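Local coordinates for protein dual function macrocyclase-peptidase POPB (Galerina marginata, PDB 5N4B) that cleaves and macrocyclises proline-containing peptide precursors as a serine-type prolyl oligopeptidase in the biosynthesis of amanitin toxins, at residues Asp36-Leu41 against Phe673-Gln678; Leu276-Asp281 against Lys285-Val290; Glu370-Ala375 against Tyr433-Pro438; Asn425-Ile430 against Pro506-Ile511. The protein carries 1 engineered substitution. One frame throughout, in Å; residues are numbered along the deposited sequence.

Contact 1 of 4, residues Asp36-Leu41 against Phe673-Gln678; sequences DPYQWL and FIATLQ
Ala675 and Tyr38 form the centre of this contact, a methyl group set on an aromatic face. Ala675 CB stands 3.7 Å from the centroid of the Tyr38 ring and only 6° off the ring normal, a CH-pi contact almost exactly over the middle. With only a methyl at Ala675, the ring lies close to the backbone of helix 668-680, Tyr38 CE2 coming within 3.9 Å of Ala675 C. The torsion chi1 of Tyr38 (-55°) sets CG opposite the carbonyl carbon, which carries the ring out of the turn from Asp36 to Gln39 and onto the helix. That type I turn, closed by Gln39 N to Asp36 O, also places Pro37 CG on the other face of the ring, so the aromatic plane is held between proline and alanine.

Thr676 approaches differently: its OG1 lies at the edge of the ring, near its plane, 3.6 Å from Tyr38 CD2. This hydroxyl spends its hydrogen bond on Lys672 O, one turn back along the helix, and its touch on tyrosine is one of packing. The phenol oxygen is tied to Arg17. Leu41 completes the apolar patch, with CD1 lying 4.0 Å from Ala675 CB.

As in other prolyl oligopeptidases, the start of the chain lies against the alpha/beta-hydrolase fold. Here the loop between strand 30-35 and helix 46-64 lies along one side of helix 668-680, Trp51 of helix 46-64 touches both Leu41 and Ile674, and Phe673 of helix 668-680 packs on Met585 and Val589 of helix 579-590.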
# COMPACT_ATOMS: atom_id res chain seq x y z
N ASP A 36 25.76 -7.50 -18.51
CA ASP A 36 24.42 -6.90 -18.47
C ASP A 36 24.03 -6.56 -19.91
O ASP A 36 23.95 -5.38 -20.30
CB ASP A 36 24.37 -5.68 -17.55
CG ASP A 36 22.93 -5.37 -17.03
OD1 ASP A 36 22.15 -6.32 -16.77
OD2 ASP A 36 22.61 -4.17 -16.84
N PRO A 37 23.75 -7.58 -20.73
CA PRO A 37 23.49 -7.35 -22.15
C PRO A 37 22.24 -6.56 -22.41
O PRO A 37 22.04 -6.08 -23.53
CB PRO A 37 23.37 -8.78 -22.73
CG PRO A 37 23.06 -9.63 -21.55
CD PRO A 37 23.77 -9.00 -20.38
N TYR A 38 21.35 -6.45 -21.40
CA TYR A 38 20.12 -5.68 -21.54
C TYR A 38 20.18 -4.36 -20.76
O TYR A 38 19.13 -3.77 -20.44
CB TYR A 38 18.89 -6.53 -21.17
CG TYR A 38 18.87 -7.82 -21.99
CD1 TYR A 38 18.83 -7.79 -23.39
CD2 TYR A 38 18.92 -9.07 -21.37
CE1 TYR A 38 18.86 -8.95 -24.11
CE2 TYR A 38 18.94 -10.22 -22.09
CZ TYR A 38 18.91 -10.18 -23.45
OH TYR A 38 18.97 -11.37 -24.17
N GLN A 39 21.38 -3.87 -20.47
CA GLN A 39 21.51 -2.57 -19.82
C GLN A 39 20.75 -1.50 -20.57
O GLN A 39 20.21 -0.57 -19.96
CB GLN A 39 23.00 -2.20 -19.66
CG GLN A 39 23.21 -0.84 -18.95
CD GLN A 39 22.96 0.34 -19.88
OE1 GLN A 39 23.28 0.29 -21.07
NE2 GLN A 39 22.36 1.42 -19.35
N TRP A 40 20.69 -1.61 -21.90
CA TRP A 40 20.05 -0.61 -22.74
C TRP A 40 18.55 -0.52 -22.50
O TRP A 40 17.95 0.51 -22.81
CB TRP A 40 20.38 -0.84 -24.21
CG TRP A 40 19.93 -2.15 -24.75
CD1 TRP A 40 20.59 -3.32 -24.71
CD2 TRP A 40 18.68 -2.39 -25.39
NE1 TRP A 40 19.82 -4.31 -25.31
CE2 TRP A 40 18.65 -3.75 -25.74
CE3 TRP A 40 17.60 -1.57 -25.73
CZ2 TRP A 40 17.58 -4.32 -26.42
CZ3 TRP A 40 16.53 -2.14 -26.40
CH2 TRP A 40 16.52 -3.50 -26.73
N LEU A 41 17.93 -1.53 -21.91
CA LEU A 41 16.51 -1.48 -21.56
C LEU A 41 16.25 -0.62 -20.35
O LEU A 41 15.09 -0.43 -19.98
CB LEU A 41 15.95 -2.90 -21.36
CG LEU A 41 15.71 -3.62 -22.69
CD1 LEU A 41 15.41 -5.12 -22.47
CD2 LEU A 41 14.53 -2.99 -23.45
N PHE A 673 14.24 -8.82 -16.93
CA PHE A 673 13.87 -10.18 -16.58
C PHE A 673 13.24 -10.91 -17.76
O PHE A 673 13.63 -12.04 -18.08
CB PHE A 673 13.00 -10.23 -15.32
CG PHE A 673 12.73 -11.61 -14.83
CD1 PHE A 673 13.77 -12.35 -14.28
CD2 PHE A 673 11.49 -12.17 -14.96
CE1 PHE A 673 13.55 -13.63 -13.80
CE2 PHE A 673 11.25 -13.47 -14.48
CZ PHE A 673 12.31 -14.19 -13.93
N ILE A 674 12.28 -10.28 -18.44
CA ILE A 674 11.60 -10.95 -19.55
C ILE A 674 12.56 -11.16 -20.72
O ILE A 674 12.54 -12.20 -21.39
CB ILE A 674 10.29 -10.26 -19.96
CG1 ILE A 674 9.40 -11.16 -20.84
CG2 ILE A 674 10.59 -8.97 -20.68
CD1 ILE A 674 8.91 -12.40 -20.15
N ALA A 675 13.44 -10.20 -20.98
CA ALA A 675 14.41 -10.39 -22.06
C ALA A 675 15.34 -11.56 -21.75
O ALA A 675 15.72 -12.33 -22.65
CB ALA A 675 15.20 -9.09 -22.26
N THR A 676 15.72 -11.70 -20.48
CA THR A 676 16.59 -12.79 -20.06
C THR A 676 15.88 -14.14 -20.14
O THR A 676 16.45 -15.14 -20.58
CB THR A 676 17.12 -12.48 -18.65
OG1 THR A 676 17.83 -11.24 -18.67
CG2 THR A 676 18.05 -13.52 -18.16
N LEU A 677 14.61 -14.20 -19.73
CA LEU A 677 13.85 -15.42 -19.90
C LEU A 677 13.77 -15.81 -21.36
O LEU A 677 13.98 -16.97 -21.72
CB LEU A 677 12.44 -15.26 -19.35
CG LEU A 677 12.19 -15.26 -17.86
CD1 LEU A 677 10.71 -15.05 -17.58
CD2 LEU A 677 12.68 -16.57 -17.26
N GLN A 678 13.38 -14.86 -22.21
CA GLN A 678 13.20 -15.16 -23.63
C GLN A 678 14.48 -15.53 -24.31
O GLN A 678 14.44 -16.31 -25.26
CB GLN A 678 12.49 -13.99 -24.34
CG GLN A 678 11.06 -13.75 -23.87
CD GLN A 678 10.41 -12.51 -24.50
OE1 GLN A 678 11.05 -11.75 -25.25
NE2 GLN A 678 9.12 -12.29 -24.21

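Contact 2 of 4, residues Leu276-Asp281 against Lys285-Val290; sequences LYQFKD and KNLLWV
Gln278 and Leu287 face one another as a hydrogen-bonded antiparallel pair, and the glutamine side chain can be traced across its neighbours atom by atom. Its CB rests 4.0 Å from Leu287 CB. Beyond CG the chain runs extended (chi2 -174°), so CD and OE1 pass along the methyl end of that leucine, CD coming 3.9 Å from Leu287 CD1. The amide nitrogen then lies over one face of the Trp289 indole, 3.4 Å from both CZ2 and CH2, with the amide plane nearly perpendicular to the ring (80°). The Trp289 NE1 proton goes to Asn309, while Leu276 CD2 approaches the indole at CE3.

These two strands are the middle pair of a four-stranded propeller blade, joined as a beta hairpin. Leu276 and Trp289 exchange two bonds, Leu276 N to Trp289 O and Trp289 N to Leu276 O, both 2.9 Å; at the next such pair Leu287 N bonds Gln278 O at 3.0 Å, whereas the return bond from Gln278 N to Leu287 O is weak.

On the face that carries Tyr277 and Leu288, Leu288 CD1 packs at 3.7 Å from Tyr277 CE1 in a non-hydrogen-bonded pair, and the tyrosine hydroxyl is bonded to Asp266. Toward the turn of the hairpin, Phe279 CE2 lies against Asn286 CB, and a water accepts from Lys280 N with Asp281 OD1 and Lys285 O as possible acceptors.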
# COMPACT_ATOMS: atom_id res chain seq x y z
N LEU A 276 8.58 16.03 15.14
CA LEU A 276 9.29 15.74 13.91
C LEU A 276 9.82 14.33 13.94
O LEU A 276 10.51 13.94 14.88
CB LEU A 276 10.47 16.69 13.74
CG LEU A 276 11.35 16.49 12.49
CD1 LEU A 276 10.67 16.95 11.24
CD2 LEU A 276 12.70 17.21 12.67
N TYR A 277 9.48 13.58 12.91
CA TYR A 277 10.00 12.25 12.70
C TYR A 277 11.02 12.31 11.56
O TYR A 277 10.86 13.07 10.59
CB TYR A 277 8.91 11.29 12.25
CG TYR A 277 7.68 11.22 13.14
CD1 TYR A 277 7.72 10.74 14.41
CD2 TYR A 277 6.46 11.58 12.64
CE1 TYR A 277 6.59 10.68 15.19
CE2 TYR A 277 5.32 11.51 13.42
CZ TYR A 277 5.39 11.04 14.69
OH TYR A 277 4.23 10.93 15.45
N GLN A 278 12.09 11.54 11.68
CA GLN A 278 13.08 11.37 10.62
C GLN A 278 13.31 9.91 10.31
O GLN A 278 13.41 9.07 11.22
CB GLN A 278 14.42 12.00 10.97
CG GLN A 278 14.29 13.43 11.52
CD GLN A 278 15.59 14.14 11.73
OE1 GLN A 278 16.54 14.01 10.94
NE2 GLN A 278 15.65 14.89 12.81
N PHE A 279 13.42 9.61 9.02
CA PHE A 279 13.58 8.26 8.50
C PHE A 279 14.78 8.23 7.58
O PHE A 279 14.90 9.09 6.69
CB PHE A 279 12.34 7.80 7.72
CG PHE A 279 11.04 8.01 8.46
CD1 PHE A 279 10.36 9.21 8.32
CD2 PHE A 279 10.51 7.03 9.28
CE1 PHE A 279 9.14 9.43 9.00
CE2 PHE A 279 9.30 7.27 9.99
CZ PHE A 279 8.65 8.44 9.84
N LYS A 280 15.62 7.24 7.72
CA LYS A 280 16.81 7.11 6.85
C LYS A 280 16.69 6.03 5.78
O LYS A 280 17.52 6.00 4.87
CB LYS A 280 18.07 6.87 7.69
CG LYS A 280 18.11 5.58 8.44
CD LYS A 280 19.48 5.36 9.04
CE LYS A 280 19.55 4.00 9.74
NZ LYS A 280 20.91 3.79 10.34
N ASP A 281 15.70 5.16 5.88
CA ASP A 281 15.51 3.99 5.02
C ASP A 281 14.10 3.46 5.28
O ASP A 281 13.27 4.17 5.87
CB ASP A 281 16.60 2.93 5.33
CG ASP A 281 16.57 2.43 6.77
OD1 ASP A 281 15.55 2.44 7.44
OD2 ASP A 281 17.63 1.97 7.30
N LYS A 285 12.51 2.30 11.67
CA LYS A 285 13.23 3.01 12.70
C LYS A 285 13.17 4.49 12.41
O LYS A 285 13.28 4.87 11.32
CB LYS A 285 14.68 2.56 12.83
CG LYS A 285 14.90 1.10 13.18
CD LYS A 285 16.39 0.77 13.18
CE LYS A 285 16.66 -0.64 13.63
NZ LYS A 285 16.34 -1.68 12.64
N ASN A 286 12.94 5.29 13.44
CA ASN A 286 12.88 6.70 13.27
C ASN A 286 13.34 7.52 14.45
O ASN A 286 13.30 7.14 15.53
CB ASN A 286 11.46 7.16 12.82
CG ASN A 286 10.37 7.02 13.88
OD1 ASN A 286 9.99 7.95 14.56
ND2 ASN A 286 9.92 5.90 13.98
N LEU A 287 13.77 8.73 14.14
CA LEU A 287 14.03 9.71 15.16
C LEU A 287 12.73 10.42 15.53
O LEU A 287 11.74 10.42 14.78
CB LEU A 287 15.06 10.77 14.68
CG LEU A 287 16.35 10.19 14.11
CD1 LEU A 287 17.33 11.31 13.80
CD2 LEU A 287 16.99 9.18 14.99
N LEU A 288 12.72 11.03 16.69
CA LEU A 288 11.56 11.76 17.18
C LEU A 288 12.06 12.95 17.98
O LEU A 288 12.68 12.79 19.04
CB LEU A 288 10.67 10.86 18.04
CG LEU A 288 9.57 11.58 18.85
CD1 LEU A 288 8.58 12.14 17.92
CD2 LEU A 288 8.95 10.65 19.87
N TRP A 289 11.81 14.15 17.46
CA TRP A 289 12.15 15.39 18.13
C TRP A 289 10.87 16.14 18.44
O TRP A 289 9.84 15.98 17.75
CB TRP A 289 13.09 16.27 17.29
CG TRP A 289 14.46 15.70 16.98
CD1 TRP A 289 15.00 14.53 17.41
CD2 TRP A 289 15.43 16.32 16.14
NE1 TRP A 289 16.26 14.38 16.87
CE2 TRP A 289 16.55 15.47 16.10
CE3 TRP A 289 15.44 17.51 15.41
CZ2 TRP A 289 17.69 15.78 15.38
CZ3 TRP A 289 16.58 17.81 14.65
CH2 TRP A 289 17.69 16.95 14.68
N VAL A 290 10.90 16.94 19.51
CA VAL A 290 9.72 17.61 20.02
C VAL A 290 10.00 19.08 20.20
O VAL A 290 10.95 19.44 20.89
CB VAL A 290 9.29 17.01 21.38
CG1 VAL A 290 8.01 17.72 21.89
CG2 VAL A 290 9.06 15.51 21.27
O HOH W 1 14.61 4.75 8.98

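Contact 3 of 4, residues Glu370-Ala375 against Tyr433-Pro438; sequences EEYFVA and YDFTAP
Tyr372 and Phe435 carry this contact through their rings. Phe435 CE1 is set over the centre of the Tyr372 ring, 3.4 Å above its plane, and closest to Tyr372 CD1 at 3.6 Å. The planes meet at 43° with centroids 4.6 Å apart, an oblique aromatic pair, so the phenylalanine presents one corner to the tyrosine face. The side chains come from opposing directions and overlap at their rings, and Phe435 CZ continues the apolar contact as far as Tyr372 CB, at 4.0 Å. Phe435 CG lies anti to its carbonyl carbon (chi1 -77°), which brings the ring back from the turn to Tyr372. Aromatic packing extends further on the phenylalanine's side: Tyr433 CE1 sits over the centre of a face of the Phe435 ring, while Phe417 of strand 416-423 touches the same ring.

The setting is the boundary between two neighbouring blades of the seven-bladed beta-propeller. Strand 372-379 belongs to one four-stranded sheet and strand 426-434 to the next. No hydrogen bond joins the two segments, although Glu370 bonds Gln412 of the next blade through both backbone and side chain, and Leu387 of strand 382-388 packs on both Tyr372 and Tyr433.

Hydrogen bonds act within the second segment, where the strand ends in a type I turn from Asp434 to Ala437. Asp434 OD1 accepts from Thr436 N at 2.9 Å, forming an Asx turn, and from the Thr436 OG1 hydroxyl at 2.8 Å. Both donors reach that oxygen from the same face of the carboxylate, the amide well above its plane and the hydroxyl nearer to it on the syn side.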
# COMPACT_ATOMS: atom_id res chain seq x y z
N GLU A 370 -11.35 12.08 24.54
CA GLU A 370 -10.36 12.77 25.36
C GLU A 370 -9.43 11.90 26.20
O GLU A 370 -8.26 12.25 26.33
CB GLU A 370 -10.99 13.82 26.27
CG GLU A 370 -11.64 15.01 25.51
CD GLU A 370 -10.66 16.00 24.81
OE1 GLU A 370 -9.47 15.69 24.54
OE2 GLU A 370 -11.12 17.12 24.47
N GLU A 371 -9.93 10.80 26.76
CA GLU A 371 -9.16 10.08 27.78
C GLU A 371 -9.08 8.58 27.57
O GLU A 371 -8.35 7.91 28.31
CB GLU A 371 -9.73 10.36 29.18
CG GLU A 371 -11.10 9.87 29.43
CD GLU A 371 -11.49 10.06 30.91
OE1 GLU A 371 -11.48 11.23 31.37
OE2 GLU A 371 -11.75 9.04 31.60
N TYR A 372 -9.83 8.03 26.64
CA TYR A 372 -9.86 6.59 26.38
C TYR A 372 -8.91 6.27 25.24
O TYR A 372 -8.47 7.12 24.47
CB TYR A 372 -11.26 6.11 26.02
CG TYR A 372 -12.30 6.20 27.09
CD1 TYR A 372 -12.90 7.39 27.39
CD2 TYR A 372 -12.66 5.07 27.80
CE1 TYR A 372 -13.88 7.46 28.41
CE2 TYR A 372 -13.63 5.11 28.79
CZ TYR A 372 -14.23 6.32 29.10
OH TYR A 372 -15.21 6.41 30.09
N PHE A 373 -8.59 4.99 25.13
CA PHE A 373 -7.75 4.53 24.03
C PHE A 373 -8.43 3.36 23.35
O PHE A 373 -8.97 2.48 24.02
CB PHE A 373 -6.36 4.13 24.50
CG PHE A 373 -5.60 5.26 25.11
CD1 PHE A 373 -4.83 6.08 24.31
CD2 PHE A 373 -5.70 5.54 26.45
CE1 PHE A 373 -4.14 7.14 24.83
CE2 PHE A 373 -4.98 6.60 26.98
CZ PHE A 373 -4.22 7.40 26.20
N VAL A 374 -8.41 3.34 22.03
CA VAL A 374 -8.91 2.23 21.21
C VAL A 374 -7.69 1.60 20.58
O VAL A 374 -6.85 2.30 20.02
CB VAL A 374 -9.93 2.70 20.16
CG1 VAL A 374 -10.56 1.53 19.45
CG2 VAL A 374 -11.02 3.60 20.79
N ALA A 375 -7.56 0.27 20.72
CA ALA A 375 -6.38 -0.47 20.27
C ALA A 375 -6.81 -1.58 19.35
O ALA A 375 -7.80 -2.26 19.60
CB ALA A 375 -5.67 -1.11 21.47
N TYR A 433 -19.06 3.66 17.81
CA TYR A 433 -19.09 3.61 19.26
C TYR A 433 -19.42 5.01 19.75
O TYR A 433 -18.68 5.96 19.47
CB TYR A 433 -17.77 3.13 19.84
CG TYR A 433 -17.82 2.85 21.33
CD1 TYR A 433 -17.67 3.88 22.25
CD2 TYR A 433 -18.03 1.57 21.81
CE1 TYR A 433 -17.75 3.66 23.61
CE2 TYR A 433 -18.10 1.33 23.20
CZ TYR A 433 -17.95 2.37 24.06
OH TYR A 433 -18.02 2.14 25.41
N ASP A 434 -20.53 5.13 20.50
CA ASP A 434 -21.03 6.43 20.97
C ASP A 434 -20.97 6.45 22.49
O ASP A 434 -21.79 5.79 23.14
CB ASP A 434 -22.46 6.60 20.47
CG ASP A 434 -23.13 7.87 20.96
OD1 ASP A 434 -22.47 8.68 21.62
OD2 ASP A 434 -24.35 8.01 20.64
N PHE A 435 -20.02 7.23 23.04
CA PHE A 435 -19.84 7.28 24.49
C PHE A 435 -21.04 7.92 25.19
O PHE A 435 -21.19 7.73 26.39
CB PHE A 435 -18.60 8.06 24.88
CG PHE A 435 -17.30 7.32 24.70
CD1 PHE A 435 -16.78 6.56 25.72
CD2 PHE A 435 -16.63 7.38 23.49
CE1 PHE A 435 -15.56 5.89 25.55
CE2 PHE A 435 -15.42 6.70 23.31
CZ PHE A 435 -14.89 5.97 24.36
N THR A 436 -21.87 8.70 24.48
CA THR A 436 -23.01 9.35 25.10
C THR A 436 -24.21 8.42 25.26
O THR A 436 -25.17 8.79 25.97
CB THR A 436 -23.47 10.61 24.34
OG1 THR A 436 -24.16 10.26 23.15
CG2 THR A 436 -22.35 11.53 24.00
N ALA A 437 -24.20 7.23 24.67
CA ALA A 437 -25.34 6.32 24.73
C ALA A 437 -25.33 5.52 26.02
O ALA A 437 -24.29 5.38 26.68
CB ALA A 437 -25.27 5.35 23.56
N PRO A 438 -26.47 4.94 26.40
CA PRO A 438 -26.51 4.03 27.54
C PRO A 438 -25.48 2.92 27.42
O PRO A 438 -25.17 2.45 26.33
CB PRO A 438 -27.94 3.49 27.52
CG PRO A 438 -28.72 4.49 26.80
CD PRO A 438 -27.79 5.07 25.76

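Contact 4 of 4, residues Asn425-Ile430 against Pro506-Ile511; sequences NTPGTI and PFFSPI
Pro427 and Phe508 bring their backbones within 5.5 Å at the CA atoms, yet no hydrogen bond links the two segments. The joint is made instead by an aromatic ring lying flat against main chain. Phe508 sends its ring over the start of strand 426-434, and Pro427 CA stands above one face, 3.6 Å from the ring centroid and 17° off the normal, in a CH-pi contact offset toward CG. With CG anti to the backbone N (chi1 -172°), the Phe508 ring is carried across the proline, one face under Pro427 CA. The pyrrolidine then covers the far half: Pro427 CB is 3.9 Å from Phe508 CE2. At the near end Thr426 O comes 3.6 Å from Phe508 CB, while Asn425 ND2 bonds Phe459 O. Ile430 and Phe507, in the same two segments, each pack on an apolar side chain of the bound peptide, so this interdomain seam lies beside the substrate.

Through this touch the last propeller blade meets the hydrolase domain. Phe508 packs also on Tyr82 and on Leu513 of helix 510-519, which Ser509 caps at its N terminus, and Pro510 rests on helix 68-80.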
# COMPACT_ATOMS: atom_id res chain seq x y z
N ASN A 425 -14.55 -12.23 3.13
CA ASN A 425 -15.99 -12.28 2.86
C ASN A 425 -16.78 -11.20 3.59
O ASN A 425 -17.99 -11.34 3.76
CB ASN A 425 -16.53 -13.67 3.13
CG ASN A 425 -16.38 -14.09 4.56
OD1 ASN A 425 -16.24 -13.26 5.45
ND2 ASN A 425 -16.38 -15.41 4.79
N THR A 426 -16.13 -10.09 3.95
CA THR A 426 -16.78 -8.94 4.58
C THR A 426 -16.50 -7.73 3.70
O THR A 426 -15.37 -7.20 3.70
CB THR A 426 -16.30 -8.68 6.00
OG1 THR A 426 -16.62 -9.81 6.81
CG2 THR A 426 -16.96 -7.42 6.57
N PRO A 427 -17.47 -7.25 2.91
CA PRO A 427 -17.17 -6.19 1.95
C PRO A 427 -16.77 -4.84 2.52
O PRO A 427 -16.01 -4.12 1.89
CB PRO A 427 -18.49 -6.07 1.15
CG PRO A 427 -19.33 -7.18 1.52
CD PRO A 427 -18.78 -7.91 2.70
N GLY A 428 -17.29 -4.47 3.68
CA GLY A 428 -16.97 -3.20 4.30
C GLY A 428 -18.05 -2.77 5.23
O GLY A 428 -19.10 -2.29 4.82
N THR A 429 -17.80 -2.94 6.51
CA THR A 429 -18.73 -2.56 7.56
C THR A 429 -18.15 -1.37 8.30
O THR A 429 -16.94 -1.34 8.62
CB THR A 429 -18.93 -3.72 8.49
OG1 THR A 429 -19.57 -4.76 7.74
CG2 THR A 429 -19.80 -3.34 9.71
N ILE A 430 -18.98 -0.38 8.60
CA ILE A 430 -18.58 0.77 9.40
C ILE A 430 -19.36 0.68 10.70
O ILE A 430 -20.60 0.73 10.69
CB ILE A 430 -18.86 2.10 8.68
CG1 ILE A 430 -18.13 2.16 7.32
CG2 ILE A 430 -18.47 3.26 9.58
CD1 ILE A 430 -18.68 3.07 6.33
N PRO A 506 -6.16 -9.89 5.61
CA PRO A 506 -7.44 -10.10 4.90
C PRO A 506 -7.92 -8.83 4.23
O PRO A 506 -7.73 -7.73 4.72
CB PRO A 506 -8.40 -10.52 6.01
CG PRO A 506 -7.48 -11.13 7.09
CD PRO A 506 -6.22 -10.30 7.01
N PHE A 507 -8.59 -9.00 3.09
CA PHE A 507 -9.13 -7.91 2.31
C PHE A 507 -10.27 -8.47 1.47
O PHE A 507 -10.33 -9.67 1.20
CB PHE A 507 -8.06 -7.24 1.45
CG PHE A 507 -7.51 -8.11 0.36
CD1 PHE A 507 -6.52 -8.98 0.60
CD2 PHE A 507 -7.99 -7.99 -0.93
CE1 PHE A 507 -6.01 -9.78 -0.42
CE2 PHE A 507 -7.46 -8.78 -1.97
CZ PHE A 507 -6.48 -9.67 -1.69
N PHE A 508 -11.15 -7.58 1.04
CA PHE A 508 -12.29 -7.96 0.19
C PHE A 508 -12.01 -7.61 -1.27
O PHE A 508 -11.71 -6.45 -1.59
CB PHE A 508 -13.58 -7.25 0.61
CG PHE A 508 -14.77 -7.76 -0.10
CD1 PHE A 508 -15.34 -8.96 0.25
CD2 PHE A 508 -15.34 -7.02 -1.14
CE1 PHE A 508 -16.45 -9.44 -0.44
CE2 PHE A 508 -16.42 -7.51 -1.83
CZ PHE A 508 -16.97 -8.68 -1.48
N SER A 509 -12.11 -8.60 -2.15
CA SER A 509 -11.98 -8.39 -3.58
C SER A 509 -13.13 -9.09 -4.30
O SER A 509 -13.14 -10.33 -4.36
CB SER A 509 -10.67 -8.98 -4.07
OG SER A 509 -10.68 -8.94 -5.52
N PRO A 510 -14.10 -8.36 -4.85
CA PRO A 510 -15.18 -9.04 -5.57
C PRO A 510 -14.68 -9.73 -6.81
O PRO A 510 -15.27 -10.74 -7.19
CB PRO A 510 -16.18 -7.90 -5.89
CG PRO A 510 -15.29 -6.66 -5.88
CD PRO A 510 -14.29 -6.91 -4.77
N ILE A 511 -13.62 -9.24 -7.44
CA ILE A 511 -13.10 -9.93 -8.61
C ILE A 511 -12.53 -11.29 -8.22
O ILE A 511 -12.77 -12.30 -8.91
CB ILE A 511 -12.08 -9.04 -9.33
CG1 ILE A 511 -12.86 -7.88 -10.04
CG2 ILE A 511 -11.18 -9.85 -10.27
CD1 ILE A 511 -12.02 -6.97 -10.91

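From the N terminus, contact 1 opens first and closes last: it ties the loop before helix 46-64 to helix 668-680 of the hydrolase domain, 632 residues further on, and the other three contacts are nested within that span. Contact 2 follows as a short hairpin inside one propeller blade, closed before contact 3 begins. Contact 3 opens at 370-375, contact 4 opens at 425-430 before contact 3 closes at 433-438, and contact 4 closes only at 506-511, so the two cross; both use strand 426-434. One end of that strand therefore joins the neighbouring blade, and the other the hydrolase domain. Contacts 1 and 3 lie on opposite sides of the chain's centre, their centres about 57 Å apart.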